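Long-range contacts in sialidase B (Streptococcus pneumoniae serotype 4, PDB 4XJW), which cleaves terminal sialic acid residues from oligosaccharides, glycoproteins and glycolipids as a sialidase of glycosyl hydrolase family 33: residues G58-Y63 against N154-E159; S53-G58 against I145-L150; V76-A81 against S140-I145; S45-F50 against Y161-S166. The protein carries 1 engineered substitution. All coordinates share one frame; numbering follows the deposited sequence.

Interaction 1: G58-Y63 against N154-E159. With PO4 (phosphate ion), chain D.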
# COMPACT_ATOMS: atom_id res chain seq x y z
N GLY A 58 -44.90 8.53 -7.34
CA GLY A 58 -44.51 9.07 -8.63
C GLY A 58 -43.17 9.79 -8.63
O GLY A 58 -42.69 10.20 -9.69
N PHE A 59 -42.57 9.97 -7.45
CA PHE A 59 -41.32 10.73 -7.36
C PHE A 59 -40.21 9.94 -6.66
O PHE A 59 -39.40 10.52 -5.92
CB PHE A 59 -41.55 12.07 -6.64
CG PHE A 59 -42.44 13.01 -7.41
CD1 PHE A 59 -41.89 13.89 -8.33
CD2 PHE A 59 -43.81 12.99 -7.23
CE1 PHE A 59 -42.71 14.76 -9.05
CE2 PHE A 59 -44.63 13.86 -7.94
CZ PHE A 59 -44.08 14.74 -8.85
N LYS A 60 -40.16 8.63 -6.89
CA LYS A 60 -39.23 7.78 -6.15
C LYS A 60 -37.77 8.05 -6.51
O LYS A 60 -36.88 7.66 -5.76
CB LYS A 60 -39.57 6.30 -6.33
CG LYS A 60 -39.09 5.71 -7.63
CD LYS A 60 -39.38 4.22 -7.65
CE LYS A 60 -38.61 3.54 -8.77
NZ LYS A 60 -38.65 4.35 -10.02
N ASN A 61 -37.53 8.71 -7.64
CA ASN A 61 -36.16 9.04 -8.04
C ASN A 61 -35.80 10.50 -7.77
O ASN A 61 -34.96 11.08 -8.46
CB ASN A 61 -35.93 8.68 -9.51
CG ASN A 61 -36.08 7.20 -9.77
OD1 ASN A 61 -35.90 6.39 -8.86
ND2 ASN A 61 -36.42 6.84 -11.01
N ASN A 62 -36.44 11.08 -6.77
CA ASN A 62 -36.13 12.43 -6.34
C ASN A 62 -35.63 12.38 -4.91
O ASN A 62 -36.42 12.52 -3.97
CB ASN A 62 -37.36 13.33 -6.42
CG ASN A 62 -37.66 13.82 -7.82
OD1 ASN A 62 -37.40 13.13 -8.81
ND2 ASN A 62 -38.22 15.03 -7.91
N TYR A 63 -34.32 12.18 -4.74
CA TYR A 63 -33.75 12.13 -3.40
C TYR A 63 -32.25 12.32 -3.37
O TYR A 63 -31.57 12.14 -4.39
CB TYR A 63 -34.10 10.83 -2.67
CG TYR A 63 -33.49 9.58 -3.27
CD1 TYR A 63 -34.16 8.86 -4.25
CD2 TYR A 63 -32.26 9.09 -2.83
CE1 TYR A 63 -33.63 7.72 -4.78
CE2 TYR A 63 -31.72 7.94 -3.38
CZ TYR A 63 -32.41 7.26 -4.35
OH TYR A 63 -31.89 6.11 -4.91
N ASN A 154 -36.88 7.64 2.41
CA ASN A 154 -38.32 7.49 2.22
C ASN A 154 -38.69 7.72 0.76
O ASN A 154 -38.62 8.84 0.26
CB ASN A 154 -39.08 8.46 3.13
CG ASN A 154 -40.59 8.26 3.09
OD1 ASN A 154 -41.16 7.99 2.04
ND2 ASN A 154 -41.24 8.40 4.23
N ARG A 155 -39.10 6.65 0.09
CA ARG A 155 -39.50 6.72 -1.32
C ARG A 155 -40.92 6.20 -1.47
O ARG A 155 -41.22 5.08 -1.07
CB ARG A 155 -38.52 5.91 -2.19
CG ARG A 155 -37.05 6.25 -1.94
CD ARG A 155 -36.13 5.27 -2.67
NE ARG A 155 -36.12 5.49 -4.12
CZ ARG A 155 -35.67 4.60 -5.00
NH1 ARG A 155 -35.21 3.43 -4.60
NH2 ARG A 155 -35.69 4.89 -6.30
N GLU A 156 -41.80 7.04 -2.03
CA GLU A 156 -43.22 6.71 -2.17
C GLU A 156 -43.84 6.28 -0.83
O GLU A 156 -44.70 5.39 -0.78
CB GLU A 156 -43.45 5.67 -3.27
CG GLU A 156 -42.88 6.10 -4.62
CD GLU A 156 -43.41 5.27 -5.78
OE1 GLU A 156 -43.25 4.03 -5.74
OE2 GLU A 156 -43.98 5.86 -6.72
N GLY A 157 -43.40 6.92 0.25
CA GLY A 157 -43.94 6.65 1.57
C GLY A 157 -43.43 5.38 2.22
O GLY A 157 -43.95 4.97 3.26
N LYS A 158 -42.42 4.75 1.63
CA LYS A 158 -41.87 3.53 2.22
C LYS A 158 -40.36 3.61 2.46
O LYS A 158 -39.67 4.38 1.80
CB LYS A 158 -42.26 2.32 1.39
CG LYS A 158 -43.78 2.24 1.19
CD LYS A 158 -44.21 1.08 0.33
CE LYS A 158 -45.64 1.29 -0.15
NZ LYS A 158 -45.73 2.55 -0.95
N GLU A 159 -39.88 2.82 3.42
CA GLU A 159 -38.47 2.87 3.83
C GLU A 159 -37.59 2.05 2.90
O GLU A 159 -37.86 0.87 2.66
CB GLU A 159 -38.29 2.31 5.24
CG GLU A 159 -39.03 3.02 6.35
CD GLU A 159 -38.96 2.22 7.65
OE1 GLU A 159 -39.17 0.99 7.60
OE2 GLU A 159 -38.68 2.82 8.71
P PO4 D . -33.13 2.60 -7.45
O1 PO4 D . -34.08 1.76 -6.64
O2 PO4 D . -33.87 3.78 -8.06
O3 PO4 D . -32.05 3.12 -6.50
O4 PO4 D . -32.50 1.75 -8.52
O HOH W 1 -42.06 6.98 -8.46
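R155 reaches across to the loop residues K60, N61 and Y63. Its CB leaves the backbone toward that loop. R155 CG is anti to the carbonyl carbon and lies 4.1 Å from K60 O. R155 CD lies about equally far from K60 O and Y63 CE1, both to one side of it. The chain then bends at chi3 (72°), which places NE. R155 NE donates to K60 O at 2.8 Å. NH2 donates to the same oxygen, so R155 grips one acceptor side-on with two nitrogens. Both come from the same face of the carbonyl plane. K60 O itself lies in the guanidinium plane. NH2 also makes a weak bond to N61 OD1.

Y63 lies over one face of the R155 guanidinium, with Y63 OH 4.1 Å above its centre. The two planes are 55° apart, so this is no parallel stack. Y63 OH is hydrogen-bonded to E77 and R79. At the tip, R155 NH1 donates to phosphate O1 at 2.9 Å and NH2 donates to phosphate O2. R79 binds the same ion, which probably came from the crystallisation liquor.

Beside this, E156 OE2 accepts from G58 N at 2.9 Å, almost straight at 176°, on its anti lone pair. A water links E156 OE2 to K60 N. The contact joins a type I turn, F59 to N62, to the type I' turn of the 153-160 hairpin in the N-terminal domain. K60 NZ lies 4.8 Å from R155 NH2, and R79 is also close. The phosphate would offset this crowding of positive charge.

Interaction 2: S53-G58 against I145-L150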
# COMPACT_ATOMS: atom_id res chain seq x y z
N SER A 53 -35.65 13.36 0.79
CA SER A 53 -36.38 12.87 -0.37
C SER A 53 -37.72 13.54 -0.61
O SER A 53 -38.35 14.05 0.30
CB SER A 53 -36.63 11.37 -0.24
OG SER A 53 -37.54 11.12 0.83
N ASN A 54 -38.15 13.52 -1.87
CA ASN A 54 -39.55 13.69 -2.20
C ASN A 54 -40.19 12.33 -1.97
O ASN A 54 -39.89 11.37 -2.69
CB ASN A 54 -39.72 14.13 -3.66
CG ASN A 54 -41.18 14.35 -4.04
OD1 ASN A 54 -42.09 13.79 -3.43
ND2 ASN A 54 -41.40 15.15 -5.07
N SER A 55 -41.05 12.24 -0.97
CA SER A 55 -41.61 10.95 -0.57
C SER A 55 -42.92 10.60 -1.27
O SER A 55 -43.53 9.58 -0.96
CB SER A 55 -41.83 10.91 0.94
OG SER A 55 -42.84 11.82 1.32
N LYS A 56 -43.35 11.44 -2.20
CA LYS A 56 -44.66 11.25 -2.83
C LYS A 56 -44.66 10.16 -3.90
O LYS A 56 -43.65 9.91 -4.55
CB LYS A 56 -45.17 12.56 -3.42
CG LYS A 56 -45.42 13.63 -2.36
CD LYS A 56 -46.00 14.88 -2.98
CE LYS A 56 -46.39 15.89 -1.92
NZ LYS A 56 -47.40 16.86 -2.43
N ALA A 57 -45.82 9.53 -4.08
CA ALA A 57 -45.99 8.56 -5.16
C ALA A 57 -45.64 9.23 -6.48
O ALA A 57 -46.00 10.38 -6.70
CB ALA A 57 -47.42 8.04 -5.19
N GLY A 58 -44.90 8.53 -7.34
CA GLY A 58 -44.51 9.07 -8.63
C GLY A 58 -43.17 9.79 -8.63
O GLY A 58 -42.69 10.20 -9.69
N ILE A 145 -38.89 17.84 -2.42
CA ILE A 145 -38.39 17.29 -1.16
C ILE A 145 -39.35 17.62 -0.02
O ILE A 145 -39.78 18.77 0.12
CB ILE A 145 -36.96 17.80 -0.83
CG1 ILE A 145 -35.91 16.92 -1.51
CG2 ILE A 145 -36.72 17.79 0.66
CD1 ILE A 145 -34.49 17.36 -1.23
N ASP A 146 -39.71 16.61 0.76
CA ASP A 146 -40.63 16.78 1.88
C ASP A 146 -40.30 15.90 3.08
O ASP A 146 -41.04 15.87 4.06
CB ASP A 146 -42.09 16.54 1.43
CG ASP A 146 -42.33 15.15 0.84
OD1 ASP A 146 -41.59 14.20 1.15
OD2 ASP A 146 -43.30 15.02 0.06
N LYS A 147 -39.17 15.19 3.02
CA LYS A 147 -38.78 14.30 4.11
C LYS A 147 -37.28 14.33 4.34
O LYS A 147 -36.51 14.30 3.38
CB LYS A 147 -39.17 12.87 3.78
CG LYS A 147 -40.64 12.57 3.87
CD LYS A 147 -41.11 12.57 5.31
CE LYS A 147 -42.51 11.97 5.41
NZ LYS A 147 -43.00 11.97 6.81
N ALA A 148 -36.88 14.40 5.61
CA ALA A 148 -35.49 14.22 6.01
C ALA A 148 -35.44 13.01 6.93
O ALA A 148 -36.22 12.91 7.88
CB ALA A 148 -34.97 15.46 6.71
N THR A 149 -34.53 12.08 6.65
CA THR A 149 -34.57 10.78 7.30
C THR A 149 -33.19 10.32 7.77
O THR A 149 -32.19 10.56 7.09
CB THR A 149 -35.13 9.73 6.33
OG1 THR A 149 -36.31 10.24 5.72
CG2 THR A 149 -35.45 8.43 7.05
N LEU A 150 -33.15 9.68 8.94
CA LEU A 150 -31.95 8.97 9.37
C LEU A 150 -32.16 7.46 9.28
O LEU A 150 -33.22 6.95 9.66
CB LEU A 150 -31.58 9.35 10.80
CG LEU A 150 -31.36 10.83 11.03
CD1 LEU A 150 -31.09 11.08 12.51
CD2 LEU A 150 -30.21 11.33 10.17
O HOH W 2 -35.85 10.20 2.91
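S53 and D146 meet through the backbone and are among the residues most buried by this contact. S53 N donates to K147 O at 2.9 Å. S53 O accepts from D146 N at 2.9 Å, and K147 N adds a weak bond to the same oxygen. I145 CA also makes a CH...O contact with S53 O. The S53 hydroxyl is hydrogen-bonded to N154 O, and a water bridges it to T149 OG1.

The D146 side chain turns to the loop. Its CG sits between the backbone N and the carbonyl carbon (chi1 59°), the crowded position. From there OD1 takes two bonds from S55. S55 OG donates at 2.7 Å to D146 OD1, and S55 N donates to the same oxygen at 2.9 Å. Both meet OD1 on its syn side, but from opposite faces of the carboxylate plane.

D146 and K147 both face S53, which makes a classic beta bulge. It lies where strands 46-53 and 147-150 pair in an antiparallel sheet of the N-terminal domain, whose family belongs to the concanavalin-like clan.

K147 packs its aliphatic part on the loop. K147 CG lies 3.5 Å from S55 OG, and its CB is near S53 OG. The chain bends at chi2 and leads away to a salt bridge between NZ and D18. The K56 methylenes pass D146 OD2 at a slant, K56 CG 3.5 Å from it. K56 N donates to N54 OD1 at 2.9 Å, an Asx turn over N54 to K56, with S55 in its middle.

Interaction 3: V76-A81 against S140-I145. With PO4 (phosphate ion), chain D.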
# COMPACT_ATOMS: atom_id res chain seq x y z
N VAL A 76 -22.75 8.71 -2.13
CA VAL A 76 -23.95 9.54 -2.15
C VAL A 76 -24.70 9.33 -3.46
O VAL A 76 -24.12 8.98 -4.49
CB VAL A 76 -23.67 11.05 -2.02
CG1 VAL A 76 -23.04 11.38 -0.66
CG2 VAL A 76 -22.81 11.55 -3.17
N GLU A 77 -26.01 9.56 -3.39
CA GLU A 77 -26.86 9.65 -4.56
C GLU A 77 -27.48 11.04 -4.56
O GLU A 77 -27.85 11.56 -3.50
CB GLU A 77 -27.97 8.62 -4.48
CG GLU A 77 -27.53 7.19 -4.56
CD GLU A 77 -28.66 6.33 -5.04
OE1 GLU A 77 -28.92 6.31 -6.26
OE2 GLU A 77 -29.31 5.70 -4.19
N ILE A 78 -27.58 11.65 -5.74
CA ILE A 78 -28.24 12.95 -5.88
C ILE A 78 -29.10 12.88 -7.13
O ILE A 78 -28.57 12.83 -8.24
CB ILE A 78 -27.23 14.12 -5.94
CG1 ILE A 78 -26.03 13.86 -5.04
CG2 ILE A 78 -27.89 15.42 -5.54
CD1 ILE A 78 -24.71 14.27 -5.64
N ARG A 79 -30.42 12.84 -6.94
CA ARG A 79 -31.31 12.48 -8.04
C ARG A 79 -32.52 13.40 -8.13
O ARG A 79 -33.15 13.71 -7.12
CB ARG A 79 -31.80 11.04 -7.87
CG ARG A 79 -30.68 10.03 -7.64
CD ARG A 79 -31.21 8.63 -7.53
NE ARG A 79 -31.77 8.19 -8.80
CZ ARG A 79 -32.39 7.03 -9.00
NH1 ARG A 79 -32.55 6.17 -8.00
NH2 ARG A 79 -32.86 6.74 -10.21
N ASP A 80 -32.85 13.81 -9.35
CA ASP A 80 -34.04 14.62 -9.60
C ASP A 80 -34.52 14.28 -11.00
O ASP A 80 -33.87 14.61 -11.98
CB ASP A 80 -33.70 16.11 -9.49
CG ASP A 80 -34.92 17.02 -9.60
OD1 ASP A 80 -35.75 16.82 -10.51
OD2 ASP A 80 -35.04 17.95 -8.78
N ALA A 81 -35.66 13.60 -11.08
CA ALA A 81 -36.17 13.09 -12.35
C ALA A 81 -36.61 14.21 -13.28
O ALA A 81 -36.52 14.08 -14.50
CB ALA A 81 -37.31 12.13 -12.11
N SER A 140 -30.74 20.77 -1.60
CA SER A 140 -31.93 21.47 -1.13
C SER A 140 -32.91 21.79 -2.26
O SER A 140 -34.02 22.26 -2.01
CB SER A 140 -31.53 22.77 -0.45
OG SER A 140 -30.86 23.61 -1.38
N ASN A 141 -32.50 21.58 -3.51
CA ASN A 141 -33.35 21.96 -4.62
C ASN A 141 -33.88 20.78 -5.42
O ASN A 141 -34.33 20.93 -6.56
CB ASN A 141 -32.65 22.97 -5.53
CG ASN A 141 -33.63 23.75 -6.40
OD1 ASN A 141 -34.72 24.12 -5.95
ND2 ASN A 141 -33.25 24.00 -7.65
N ILE A 142 -33.83 19.59 -4.83
CA ILE A 142 -34.47 18.44 -5.45
C ILE A 142 -35.99 18.67 -5.43
O ILE A 142 -36.57 18.99 -4.40
CB ILE A 142 -34.07 17.12 -4.76
CG1 ILE A 142 -32.59 16.83 -5.01
CG2 ILE A 142 -34.92 15.97 -5.25
CD1 ILE A 142 -31.98 15.82 -4.06
N ASN A 143 -36.61 18.54 -6.60
CA ASN A 143 -38.03 18.88 -6.74
C ASN A 143 -38.93 18.13 -5.78
O ASN A 143 -38.96 16.90 -5.76
CB ASN A 143 -38.50 18.64 -8.18
CG ASN A 143 -39.90 19.19 -8.43
OD1 ASN A 143 -40.27 20.24 -7.90
ND2 ASN A 143 -40.68 18.46 -9.22
N GLY A 144 -39.65 18.87 -4.95
CA GLY A 144 -40.64 18.28 -4.07
C GLY A 144 -40.14 17.58 -2.82
O GLY A 144 -40.87 16.80 -2.22
N ILE A 145 -38.89 17.84 -2.42
CA ILE A 145 -38.39 17.29 -1.16
C ILE A 145 -39.35 17.62 -0.02
O ILE A 145 -39.78 18.77 0.12
CB ILE A 145 -36.96 17.80 -0.83
CG1 ILE A 145 -35.91 16.92 -1.51
CG2 ILE A 145 -36.72 17.79 0.66
CD1 ILE A 145 -34.49 17.36 -1.23
P PO4 D . -33.13 2.60 -7.45
O1 PO4 D . -34.08 1.76 -6.64
O2 PO4 D . -33.87 3.78 -8.06
O3 PO4 D . -32.05 3.12 -6.50
O4 PO4 D . -32.50 1.75 -8.52
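I142 lays its branched side chain against the backbone of R79. I142 CG2 comes within 3.4 Å of R79 O, and CG1 and CD1 lie near the same oxygen. I142 CD1 also touches I78 CG2, at 4.4 Å. The contact joins the end of strand 74-80, in an antiparallel sheet of the N-terminal domain, to a type II turn from I142 to I145. That turn leads into strand 147-150 of the same sheet.

D80 makes the polar link. Its CG is anti to the backbone N (chi1 -174°). D80 OD2 accepts from N143 N at 2.8 Å, with a nearly straight N-H...O angle of 167°. The donor comes from above the carboxylate plane, 40° out of it. D80 OD2 also lies 3.4 Å from I142 CA and beside N143 CB. The carboxylate has a second partner, a salt bridge to K83, whose NZ also binds N141 O. That pairing would favour a charged D80, though D80 is a buried residue. N143 carries the turn further: its O accepts from N62 and N54, and its ND2 is hydrogen-bonded to Q82.

R79 points its CB away from the turn. Its chain bends at chi3, and NE is hydrogen-bonded to N86. The guanidinium meets the phosphate at its edge, with O2 in its plane. R79 NH1 donates to phosphate O2 at 2.7 Å.

Interaction 4: S45-F50 against Y161-S166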
# COMPACT_ATOMS: atom_id res chain seq x y z
N SER A 45 -25.99 -5.00 4.13
CA SER A 45 -25.17 -4.98 2.92
C SER A 45 -25.13 -3.61 2.22
O SER A 45 -24.08 -3.18 1.74
CB SER A 45 -25.59 -6.09 1.94
OG SER A 45 -26.94 -5.94 1.55
N LEU A 46 -26.28 -2.94 2.21
CA LEU A 46 -26.41 -1.58 1.68
C LEU A 46 -27.39 -0.82 2.57
O LEU A 46 -28.52 -1.28 2.77
CB LEU A 46 -26.93 -1.58 0.24
CG LEU A 46 -27.31 -0.20 -0.32
CD1 LEU A 46 -26.09 0.71 -0.44
CD2 LEU A 46 -28.02 -0.30 -1.65
N GLN A 47 -26.96 0.31 3.12
CA GLN A 47 -27.81 1.08 4.01
C GLN A 47 -27.58 2.58 3.90
O GLN A 47 -26.44 3.02 3.75
CB GLN A 47 -27.63 0.63 5.46
CG GLN A 47 -26.19 0.69 5.99
CD GLN A 47 -26.08 0.12 7.40
OE1 GLN A 47 -26.80 -0.81 7.77
NE2 GLN A 47 -25.19 0.69 8.20
N ALA A 48 -28.68 3.34 3.96
CA ALA A 48 -28.60 4.80 3.97
C ALA A 48 -28.44 5.31 5.39
O ALA A 48 -29.15 4.87 6.30
CB ALA A 48 -29.86 5.40 3.32
N LEU A 49 -27.51 6.23 5.58
CA LEU A 49 -27.33 6.85 6.88
C LEU A 49 -28.22 8.09 6.99
O LEU A 49 -28.78 8.37 8.06
CB LEU A 49 -25.85 7.22 7.09
CG LEU A 49 -24.91 6.02 7.08
CD1 LEU A 49 -23.46 6.44 7.17
CD2 LEU A 49 -25.26 5.05 8.21
N PHE A 50 -28.35 8.82 5.89
CA PHE A 50 -29.09 10.07 5.85
C PHE A 50 -29.77 10.18 4.50
O PHE A 50 -29.16 9.86 3.48
CB PHE A 50 -28.12 11.25 6.06
CG PHE A 50 -28.73 12.61 5.83
CD1 PHE A 50 -29.43 13.25 6.84
CD2 PHE A 50 -28.60 13.24 4.60
CE1 PHE A 50 -29.98 14.51 6.64
CE2 PHE A 50 -29.15 14.50 4.39
CZ PHE A 50 -29.84 15.13 5.40
N TYR A 161 -33.35 1.04 2.06
CA TYR A 161 -31.96 1.06 2.54
C TYR A 161 -31.86 1.20 4.06
O TYR A 161 -31.05 1.98 4.57
CB TYR A 161 -31.18 2.18 1.84
CG TYR A 161 -31.41 2.22 0.35
CD1 TYR A 161 -31.23 1.08 -0.43
CD2 TYR A 161 -31.83 3.39 -0.28
CE1 TYR A 161 -31.44 1.10 -1.79
CE2 TYR A 161 -32.05 3.41 -1.65
CZ TYR A 161 -31.86 2.27 -2.39
OH TYR A 161 -32.07 2.28 -3.75
N LEU A 162 -32.68 0.43 4.77
CA LEU A 162 -32.68 0.44 6.24
C LEU A 162 -31.30 0.17 6.81
O LEU A 162 -30.58 -0.72 6.35
CB LEU A 162 -33.69 -0.58 6.78
CG LEU A 162 -35.15 -0.15 6.80
CD1 LEU A 162 -36.02 -1.34 7.17
CD2 LEU A 162 -35.35 0.99 7.80
N ALA A 163 -30.94 0.93 7.84
CA ALA A 163 -29.61 0.85 8.43
C ALA A 163 -29.54 0.26 9.83
O ALA A 163 -30.45 0.45 10.65
CB ALA A 163 -28.96 2.22 8.41
N LYS A 164 -28.44 -0.44 10.10
CA LYS A 164 -28.10 -0.88 11.45
C LYS A 164 -26.82 -0.17 11.86
O LYS A 164 -25.80 -0.31 11.20
CB LYS A 164 -27.87 -2.39 11.46
CG LYS A 164 -27.51 -2.96 12.83
CD LYS A 164 -28.61 -2.72 13.84
CE LYS A 164 -28.36 -3.50 15.12
NZ LYS A 164 -29.52 -3.45 16.05
N GLY A 165 -26.87 0.58 12.96
CA GLY A 165 -25.74 1.36 13.41
C GLY A 165 -26.23 2.46 14.32
O GLY A 165 -27.33 2.36 14.86
N SER A 166 -25.42 3.50 14.51
CA SER A 166 -25.86 4.62 15.32
C SER A 166 -25.24 5.91 14.83
O SER A 166 -24.10 5.93 14.36
CB SER A 166 -25.53 4.41 16.80
OG SER A 166 -24.14 4.38 17.03
O HOH W 3 -30.79 -2.28 4.01
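Q47 OE1 accepts from two backbone nitrogens, K164 N across the contact and N44 N of its own strand's lead-in. K164 N lies 2.9 Å from Q47 OE1 and stands above the carbonyl plane of the amide, 47° out of it. The other end of the same amide, Q47 NE2, donates to K164 O at 3.2 Å. Q47 CG is placed between the backbone N and the carbonyl carbon (chi1 56°), and the chain runs extended beyond it over A163. Q47 CB lies 3.6 Å from A163 CB.

Further along, A48 N donates to Y161 O at 2.8 Å. A48 CB packs on Y161 CB at 3.8 Å. L46 lies side by side with Y161, with L46 CD2 3.7 Å from the ring atom Y161 CE1. A water joins L46 O to L162 O.

The touching parts, 46-48 and 161-164, run at about 90° to each other. Strand 46-53 is fastened here to the loop between strands 158-160 and 166-173. The Q47 amide takes up both the N-H and the C=O of K164, so one side chain satisfies two backbone polar groups at once and ties the strand to this piece of chain.

Overall arrangement
All four contacts lie in the N-terminal domain, away from the probable catalytic residues and the inhibitor pocket. Interactions 1, 2 and 3 cluster at one end of a sheet, with centres 6 to 11 Å apart. Each mixes buried and more exposed residues. Interactions 1 and 2 share G58, and interactions 2 and 3 share I145. Interaction 4 lies further along strand 46-53, about 17 Å from interaction 2 between centres, and has no exposed residue among those that touch. Interaction 1 is rich in charge, and its phosphate is also held by R79 of interaction 3. Interaction 2 rests on strand pairing plus one carboxylate. Interaction 3 combines a carboxylate with isoleucine packing, whereas interaction 4 uses a neutral amide.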